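Local structure of L-lysine 6-monooxygenase involved in desferrioxamine biosynthesis (5O8P) at residues 356-359 against 365-368; 203-208 against 276-281; 244-249 against 399-404. The protein is an FAD- and NADPH-dependent cadaverine monooxygenase that probably hydroxylates one amino nitrogen of the diamine during synthesis of the siderophore desferrioxamine. All blocks are in the same frame, centred on the assembly; numbering follows the deposited sequence.

In the fold
The three contacts lie at separate places around the bound FAD and do not touch one another. Contact 2 joins helix 202-213, at the NADP(+) site, to helix 276-290; its Glu206 side chain is about 6 Å from the flavin cofactor. Contacts 1 and 2 fall on opposite sides of the chain's centre, with their own centres 37 Å apart. Contact 1, a loop closure whose Tyr365 side chain is about 10 Å from FAD, is nested in sequence between the two segments of contact 3. The nearest atoms of contacts 1 and 3 are about 8 Å apart. Contact 3 packs helix 246-253 on helix 399-410, the Tyr401 side chain being about 13 Å from FAD.

Contact 1 (356-359 against 365-368); sequences RIQW and YDVQ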
loop_
_atom_site.group_PDB
_atom_site.type_symbol
_atom_site.label_atom_id
_atom_site.label_comp_id
_atom_site.label_asym_id
_atom_site.label_seq_id
_atom_site.Cartn_x
_atom_site.Cartn_y
_atom_site.Cartn_z
ATOM N N ARG B 356 -47.669 23.829 -0.454
ATOM C CA ARG B 356 -47.711 22.348 -0.413
ATOM C C ARG B 356 -46.481 21.683 0.235
ATOM O O ARG B 356 -46.458 20.451 0.402
ATOM C CB ARG B 356 -47.803 21.753 -1.824
ATOM C CG ARG B 356 -48.783 22.351 -2.799
ATOM C CD ARG B 356 -50.097 21.610 -2.897
ATOM N NE ARG B 356 -50.003 20.141 -2.906
ATOM C CZ ARG B 356 -51.003 19.339 -2.531
ATOM N NH1 ARG B 356 -52.183 19.821 -2.132
ATOM N NH2 ARG B 356 -50.832 18.030 -2.546
ATOM N N ILE B 357 -45.469 22.482 0.584
ATOM C CA ILE B 357 -44.192 21.989 1.080
ATOM C C ILE B 357 -44.108 22.215 2.592
ATOM O O ILE B 357 -44.516 23.271 3.082
ATOM C CB ILE B 357 -43.037 22.691 0.335
ATOM C CG1 ILE B 357 -42.905 22.072 -1.059
ATOM C CG2 ILE B 357 -41.722 22.588 1.097
ATOM C CD1 ILE B 357 -41.940 22.781 -1.985
ATOM N N GLN B 358 -43.571 21.230 3.317
ATOM C CA GLN B 358 -43.344 21.364 4.756
ATOM C C GLN B 358 -42.027 22.094 4.971
ATOM O O GLN B 358 -40.980 21.603 4.551
ATOM C CB GLN B 358 -43.291 19.995 5.442
ATOM C CG GLN B 358 -44.524 19.145 5.229
ATOM C CD GLN B 358 -44.585 17.953 6.157
ATOM O OE1 GLN B 358 -44.569 18.113 7.366
ATOM N NE2 GLN B 358 -44.679 16.755 5.593
ATOM N N TRP B 359 -42.086 23.265 5.600
ATOM C CA TRP B 359 -40.886 24.044 5.913
ATOM C C TRP B 359 -40.569 23.925 7.399
ATOM O O TRP B 359 -41.478 23.847 8.220
ATOM C CB TRP B 359 -41.088 25.512 5.520
ATOM C CG TRP B 359 -41.473 25.692 4.064
ATOM C CD1 TRP B 359 -42.734 25.705 3.551
ATOM C CD2 TRP B 359 -40.583 25.866 2.944
ATOM N NE1 TRP B 359 -42.688 25.877 2.193
ATOM C CE2 TRP B 359 -41.381 25.985 1.794
ATOM C CE3 TRP B 359 -39.190 25.948 2.807
ATOM C CZ2 TRP B 359 -40.835 26.170 0.515
ATOM C CZ3 TRP B 359 -38.645 26.120 1.529
ATOM C CH2 TRP B 359 -39.469 26.233 0.407
ATOM N N TYR B 365 -36.390 22.890 3.504
ATOM C CA TYR B 365 -37.347 21.799 3.435
ATOM C C TYR B 365 -37.305 20.971 4.729
ATOM O O TYR B 365 -36.226 20.528 5.134
ATOM C CB TYR B 365 -37.033 20.847 2.283
ATOM C CG TYR B 365 -36.876 21.425 0.902
ATOM C CD1 TYR B 365 -37.691 22.455 0.443
ATOM C CD2 TYR B 365 -35.927 20.903 0.032
ATOM C CE1 TYR B 365 -37.539 22.970 -0.834
ATOM C CE2 TYR B 365 -35.772 21.404 -1.244
ATOM C CZ TYR B 365 -36.582 22.426 -1.670
ATOM O OH TYR B 365 -36.405 22.887 -2.936
ATOM N N ASP B 366 -38.452 20.762 5.368
ATOM C CA ASP B 366 -38.547 19.826 6.487
ATOM C C ASP B 366 -38.700 18.407 5.932
ATOM O O ASP B 366 -39.806 17.843 5.887
ATOM C CB ASP B 366 -39.726 20.188 7.399
ATOM C CG ASP B 366 -39.783 19.332 8.659
ATOM O OD1 ASP B 366 -38.750 19.217 9.359
ATOM O OD2 ASP B 366 -40.867 18.778 8.938
ATOM N N VAL B 367 -37.569 17.817 5.542
ATOM C CA VAL B 367 -37.576 16.570 4.774
ATOM C C VAL B 367 -37.944 15.392 5.678
ATOM O O VAL B 367 -37.436 15.289 6.792
ATOM C CB VAL B 367 -36.210 16.274 4.104
ATOM C CG1 VAL B 367 -36.350 15.127 3.103
ATOM C CG2 VAL B 367 -35.648 17.508 3.426
ATOM N N GLN B 368 -38.810 14.507 5.186
ATOM C CA GLN B 368 -39.228 13.312 5.932
ATOM C C GLN B 368 -38.228 12.194 5.647
ATOM O O GLN B 368 -37.356 12.340 4.777
ATOM C CB GLN B 368 -40.628 12.860 5.520
ATOM C CG GLN B 368 -41.681 13.951 5.466
ATOM C CD GLN B 368 -41.938 14.602 6.796
ATOM O OE1 GLN B 368 -42.668 14.051 7.619
ATOM N NE2 GLN B 368 -41.379 15.809 6.999
#
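A lone backbone hydrogen bond, Asp366 N to Gln358 O at 2.8 Å, ties together two irregular pieces of one long loop. The N-H points nearly straight at the oxygen (161°), although the donor sits 31° off the carbonyl plane. It belongs to a single, isolated bridge between Trp359 and Tyr365; Asp366, the next residue, is the centre of an inverse gamma turn.

On one side of this bridge lies an aromatic and aliphatic cluster. The Trp359 and Tyr365 side chains run side by side in the same direction, their planes inclined at 47°, with Trp359 CZ3 placed 3.9 Å from Tyr365 CD1. Ile357 joins both rings through one branch: CG2, anti to the backbone N, is 4.1 Å from Tyr365 CD1 and also lies over one face of the indole, toward its rim.

Polar side chains gather on the Gln358 and Asp366 side. CB of Gln358 passes 4.1 Å from CB of Asp366, and the extended Gln358 chain crosses that of Gln368 at about a right angle, with Gln358 NE2 3.7 Å from Gln368 CD. The two amides are not bonded to each other. Gln368, bent at its second torsion, folds back so that NE2 donates at 2.8 Å to Asp366 O, which lies in the plane of the Gln368 amide; Gln358 NE2 is instead taken up by Asp374 O.

The whole contact belongs to the connection between strand 342-343 and strand 379-381. Tyr365 OH bonds to Tyr344 OH, just beyond the first of these strands, while Tyr365 O accepts from His387 NE2 and Val367 packs on Thr388, both on helix 386-389.

Contact 2 (203-208 against 276-281); sequences SAAEIY and SSLINA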
loop_
_atom_site.group_PDB
_atom_site.type_symbol
_atom_site.label_atom_id
_atom_site.label_comp_id
_atom_site.label_asym_id
_atom_site.label_seq_id
_atom_site.Cartn_x
_atom_site.Cartn_y
_atom_site.Cartn_z
ATOM N N SER B 203 -11.652 19.729 -3.963
ATOM C CA SER B 203 -11.443 20.528 -5.188
ATOM C C SER B 203 -10.234 21.442 -5.048
ATOM O O SER B 203 -9.377 21.463 -5.930
ATOM C CB SER B 203 -12.690 21.337 -5.541
ATOM O OG SER B 203 -13.666 20.475 -6.096
ATOM N N ALA B 204 -10.179 22.165 -3.932
ATOM C CA ALA B 204 -9.043 23.012 -3.592
ATOM C C ALA B 204 -7.733 22.241 -3.694
ATOM O O ALA B 204 -6.782 22.685 -4.339
ATOM C CB ALA B 204 -9.197 23.573 -2.176
ATOM N N ALA B 205 -7.700 21.073 -3.067
ATOM C CA ALA B 205 -6.485 20.273 -3.033
ATOM C C ALA B 205 -6.084 19.794 -4.418
ATOM O O ALA B 205 -4.907 19.854 -4.767
ATOM C CB ALA B 205 -6.642 19.098 -2.087
ATOM N N GLU B 206 -7.050 19.320 -5.201
ATOM C CA GLU B 206 -6.767 18.847 -6.563
ATOM C C GLU B 206 -6.196 19.947 -7.431
ATOM O O GLU B 206 -5.261 19.702 -8.190
ATOM C CB GLU B 206 -8.024 18.310 -7.221
ATOM C CG GLU B 206 -8.400 16.945 -6.708
ATOM C CD GLU B 206 -9.745 16.455 -7.197
ATOM O OE1 GLU B 206 -10.471 17.218 -7.874
ATOM O OE2 GLU B 206 -10.081 15.282 -6.896
ATOM N N ILE B 207 -6.767 21.144 -7.297
ATOM C CA ILE B 207 -6.289 22.325 -7.990
ATOM C C ILE B 207 -4.901 22.686 -7.503
ATOM O O ILE B 207 -4.018 22.886 -8.321
ATOM C CB ILE B 207 -7.255 23.527 -7.814
ATOM C CG1 ILE B 207 -8.497 23.298 -8.656
ATOM C CG2 ILE B 207 -6.601 24.855 -8.191
ATOM C CD1 ILE B 207 -9.621 24.277 -8.401
ATOM N N TYR B 208 -4.715 22.766 -6.185
ATOM C CA TYR B 208 -3.403 23.097 -5.621
ATOM C C TYR B 208 -2.314 22.152 -6.125
ATOM O O TYR B 208 -1.243 22.590 -6.521
ATOM C CB TYR B 208 -3.420 23.112 -4.092
ATOM C CG TYR B 208 -2.183 23.762 -3.530
ATOM C CD1 TYR B 208 -1.046 23.009 -3.250
ATOM C CD2 TYR B 208 -2.139 25.137 -3.313
ATOM C CE1 TYR B 208 0.093 23.598 -2.735
ATOM C CE2 TYR B 208 -0.999 25.749 -2.815
ATOM C CZ TYR B 208 0.117 24.982 -2.519
ATOM O OH TYR B 208 1.243 25.603 -2.015
ATOM N N SER B 276 -6.758 11.374 1.626
ATOM C CA SER B 276 -5.479 11.327 2.356
ATOM C C SER B 276 -4.271 11.101 1.446
ATOM O O SER B 276 -3.235 11.688 1.684
ATOM C CB SER B 276 -5.526 10.320 3.505
ATOM O OG SER B 276 -5.851 9.027 3.049
ATOM N N SER B 277 -4.413 10.290 0.405
ATOM C CA SER B 277 -3.351 10.110 -0.584
ATOM C C SER B 277 -2.902 11.420 -1.206
ATOM O O SER B 277 -1.704 11.610 -1.459
ATOM C CB SER B 277 -3.810 9.203 -1.716
ATOM O OG SER B 277 -3.968 7.879 -1.252
ATOM N N LEU B 278 -3.871 12.297 -1.470
ATOM C CA LEU B 278 -3.605 13.568 -2.120
ATOM C C LEU B 278 -2.907 14.529 -1.173
ATOM O O LEU B 278 -1.935 15.157 -1.572
ATOM C CB LEU B 278 -4.898 14.199 -2.648
ATOM C CG LEU B 278 -4.812 15.520 -3.420
ATOM C CD1 LEU B 278 -3.896 15.378 -4.630
ATOM C CD2 LEU B 278 -6.204 15.978 -3.840
ATOM N N ILE B 279 -3.373 14.647 0.071
ATOM C CA ILE B 279 -2.654 15.458 1.051
ATOM C C ILE B 279 -1.185 15.036 1.082
ATOM O O ILE B 279 -0.296 15.871 0.982
ATOM C CB ILE B 279 -3.207 15.324 2.480
ATOM C CG1 ILE B 279 -4.562 15.992 2.595
ATOM C CG2 ILE B 279 -2.260 15.980 3.491
ATOM C CD1 ILE B 279 -5.388 15.510 3.764
ATOM N N ASN B 280 -0.944 13.742 1.230
ATOM C CA ASN B 280 0.411 13.225 1.256
ATOM C C ASN B 280 1.166 13.429 -0.047
ATOM O O ASN B 280 2.374 13.638 -0.020
ATOM C CB ASN B 280 0.405 11.741 1.593
ATOM C CG ASN B 280 0.008 11.467 3.030
ATOM O OD1 ASN B 280 -0.048 12.367 3.881
ATOM N ND2 ASN B 280 -0.257 10.202 3.313
ATOM N N ALA B 281 0.474 13.345 -1.183
ATOM C CA ALA B 281 1.114 13.621 -2.479
ATOM C C ALA B 281 1.544 15.079 -2.618
ATOM O O ALA B 281 2.575 15.362 -3.236
ATOM C CB ALA B 281 0.200 13.236 -3.615
#
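Apolar contact between Leu278 and Ala205 joins helix 276-290 to helix 202-213, and a single methyl group does nearly all of the touching. Leu278 CD2 reaches Ala205 CB at 3.6 Å. The same methyl lies 3.7 Å from Glu206 CG and 3.7 Å from Glu206 N, so it rests in the angle between two successive residues of the opposing helix. Leu278 reaches that far because CG stands anti to its backbone N (chi1 -177°), which carries the branch point out from its own helix. Ala205, with nothing beyond CB, lets the two backbones come to 7.4 Å between Ala205 CA and Leu278 CA.

Polar interactions run past this apolar point. Glu206 offers Leu278 the aliphatic part of its chain, which crosses the leucine at about a right angle and, extended beyond CG, takes the carboxylate on to other partners. OE1 forms a salt bridge with Arg100, a residue of the NADP(+) site, and OE2 accepts from Gln202. The two bonds satisfy both oxygens of this buried carboxylate and fix the direction in which it points.

Within each segment the bonding is ordinary helical, as in Tyr208 N to Ala204 O (2.8 Å) and Ala281 N to Ser277 O (2.8 Å).

Helix 202-213 follows strand 194-198 of the five-stranded parallel sheet, consistent with a Rossmann-type nucleotide-binding unit, and carries Ser203 of the NADP(+) site near its start. Ala205 also leans on Trp224 of strand 221-225, while helix 276-290 packs through Ile279 and Asn280 against Thr237 of the second subunit.

Contact 3 (244-249 against 399-404); sequences TSPEWI and ACYRNS
Ser245 caps the short helix whose first turn sets Pro246 and Ile249 against the ring of Tyr401. Its OG accepts from Trp248 N at 3.2 Å with a fairly straight N-H (160°), the bond of an N-cap, and also pairs with Glu242 O just upstream. The cap supplies an acceptor for Trp248 N in the first turn, and Ile249 N to Ser245 O (3.0 Å) completes that turn.

Pro246 comes next, in the first helical position, where its lack of an N-H costs no helical bond. Its ring crosses the tyrosine obliquely: CG is 3.6 Å from Tyr401 CE1, and CB stands 4.0 Å from Tyr401 OH, so the proline runs along one side of the aromatic ring from CD1 toward the hydroxyl. With chi1 at 173°, Tyr401 swings its ring out from helix 399-410 toward Pro246.

Trp248 faces elsewhere, meeting Phe391 and Phe427 edge to face. One residue on, Ile249 turns back to the contact, and the tip of its chain, CD1, approaches Tyr401 CE2 more loosely at 4.4 Å.

Behind the tyrosine, Ser404 OG and Ser404 N both bond to Cys400 O, from opposite faces of its carbonyl plane, a side-chain bond added to the helical one. Tyr401 also packs on Tyr88 of the third subunit.

The chemistry across the two helices is therefore purely apolar: three buried side chains join helix 246-253 to helix 399-410 through dispersion and exclusion of water, whereas the polar bonds of Ser245 and Ser404 stay on their own sides of the contact.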
loop_
_atom_site.group_PDB
_atom_site.type_symbol
_atom_site.label_atom_id
_atom_site.label_comp_id
_atom_site.label_asym_id
_atom_site.label_seq_id
_atom_site.Cartn_x
_atom_site.Cartn_y
_atom_site.Cartn_z
ATOM N N THR B 244 -22.038 5.541 6.860
ATOM C CA THR B 244 -22.780 5.730 5.604
ATOM C C THR B 244 -23.616 4.470 5.434
ATOM O O THR B 244 -23.295 3.567 4.661
ATOM C CB THR B 244 -21.905 6.006 4.346
ATOM O OG1 THR B 244 -21.407 4.779 3.822
ATOM C CG2 THR B 244 -20.749 6.932 4.657
ATOM N N SER B 245 -24.706 4.431 6.182
ATOM C CA SER B 245 -25.530 3.256 6.254
ATOM C C SER B 245 -26.958 3.637 6.607
ATOM O O SER B 245 -27.190 4.656 7.268
ATOM C CB SER B 245 -24.987 2.322 7.323
ATOM O OG SER B 245 -25.114 2.890 8.606
ATOM N N PRO B 246 -27.924 2.810 6.181
ATOM C CA PRO B 246 -29.311 3.043 6.544
ATOM C C PRO B 246 -29.511 3.229 8.045
ATOM O O PRO B 246 -30.249 4.134 8.450
ATOM C CB PRO B 246 -29.995 1.791 6.045
ATOM C CG PRO B 246 -29.200 1.406 4.841
ATOM C CD PRO B 246 -27.788 1.704 5.208
ATOM N N GLU B 247 -28.808 2.431 8.851
ATOM C CA GLU B 247 -29.017 2.476 10.309
ATOM C C GLU B 247 -28.561 3.787 10.885
ATOM O O GLU B 247 -29.228 4.318 11.759
ATOM C CB GLU B 247 -28.303 1.375 11.074
ATOM C CG GLU B 247 -28.308 0.009 10.428
ATOM C CD GLU B 247 -27.007 -0.259 9.728
ATOM O OE1 GLU B 247 -26.030 -0.538 10.425
ATOM O OE2 GLU B 247 -26.982 -0.262 8.477
ATOM N N TRP B 248 -27.433 4.296 10.397
ATOM C CA TRP B 248 -26.961 5.600 10.835
ATOM C C TRP B 248 -27.915 6.722 10.406
ATOM O O TRP B 248 -28.153 7.667 11.175
ATOM C CB TRP B 248 -25.548 5.902 10.324
ATOM C CG TRP B 248 -25.018 7.113 10.980
ATOM C CD1 TRP B 248 -24.463 7.199 12.224
ATOM C CD2 TRP B 248 -25.090 8.442 10.483
ATOM N NE1 TRP B 248 -24.163 8.502 12.527
ATOM C CE2 TRP B 248 -24.530 9.288 11.468
ATOM C CE3 TRP B 248 -25.569 9.007 9.294
ATOM C CZ2 TRP B 248 -24.415 10.662 11.292
ATOM C CZ3 TRP B 248 -25.454 10.380 9.121
ATOM C CH2 TRP B 248 -24.879 11.191 10.114
ATOM N N ILE B 249 -28.459 6.620 9.193
ATOM C CA ILE B 249 -29.329 7.671 8.673
ATOM C C ILE B 249 -30.606 7.742 9.508
ATOM O O ILE B 249 -31.047 8.836 9.857
ATOM C CB ILE B 249 -29.619 7.503 7.175
ATOM C CG1 ILE B 249 -28.326 7.619 6.375
ATOM C CG2 ILE B 249 -30.559 8.598 6.688
ATOM C CD1 ILE B 249 -28.404 6.994 4.995
ATOM N N ALA B 399 -26.652 6.680 -3.394
ATOM C CA ALA B 399 -27.568 7.091 -4.444
ATOM C C ALA B 399 -28.556 5.978 -4.716
ATOM O O ALA B 399 -29.758 6.225 -4.783
ATOM C CB ALA B 399 -26.805 7.444 -5.709
ATOM N N CYS B 400 -28.055 4.754 -4.872
ATOM C CA CYS B 400 -28.934 3.582 -5.038
ATOM C C CYS B 400 -29.831 3.319 -3.822
ATOM O O CYS B 400 -30.981 2.930 -4.006
ATOM C CB CYS B 400 -28.139 2.328 -5.347
ATOM S SG CYS B 400 -27.590 2.224 -7.046
ATOM N N TYR B 401 -29.319 3.528 -2.599
ATOM C CA TYR B 401 -30.160 3.402 -1.407
ATOM C C TYR B 401 -31.358 4.351 -1.535
ATOM O O TYR B 401 -32.513 3.906 -1.486
ATOM C CB TYR B 401 -29.399 3.667 -0.080
ATOM C CG TYR B 401 -30.334 3.698 1.122
ATOM C CD1 TYR B 401 -30.888 2.521 1.624
ATOM C CD2 TYR B 401 -30.715 4.905 1.719
ATOM C CE1 TYR B 401 -31.800 2.544 2.673
ATOM C CE2 TYR B 401 -31.598 4.935 2.794
ATOM C CZ TYR B 401 -32.138 3.740 3.266
ATOM O OH TYR B 401 -33.031 3.700 4.314
ATOM N N ARG B 402 -31.074 5.639 -1.726
ATOM C CA ARG B 402 -32.134 6.655 -1.782
ATOM C C ARG B 402 -33.108 6.384 -2.950
ATOM O O ARG B 402 -34.331 6.361 -2.759
ATOM C CB ARG B 402 -31.546 8.075 -1.869
ATOM C CG ARG B 402 -32.552 9.199 -1.617
ATOM C CD ARG B 402 -31.976 10.602 -1.708
ATOM N NE ARG B 402 -30.929 10.698 -2.727
ATOM C CZ ARG B 402 -29.688 11.153 -2.548
ATOM N NH1 ARG B 402 -29.283 11.669 -1.388
ATOM N NH2 ARG B 402 -28.846 11.143 -3.577
ATOM N N ASN B 403 -32.558 6.125 -4.131
ATOM C CA ASN B 403 -33.371 5.770 -5.295
ATOM C C ASN B 403 -34.270 4.551 -5.042
ATOM O O ASN B 403 -35.429 4.523 -5.476
ATOM C CB ASN B 403 -32.481 5.537 -6.533
ATOM C CG ASN B 403 -31.913 6.828 -7.104
ATOM O OD1 ASN B 403 -32.572 7.862 -7.090
ATOM N ND2 ASN B 403 -30.689 6.769 -7.615
ATOM N N SER B 404 -33.749 3.565 -4.315
ATOM C CA SER B 404 -34.533 2.380 -3.969
ATOM C C SER B 404 -35.712 2.658 -3.044
ATOM O O SER B 404 -36.732 1.958 -3.163
ATOM C CB SER B 404 -33.648 1.295 -3.364
ATOM O OG SER B 404 -32.791 0.774 -4.353
#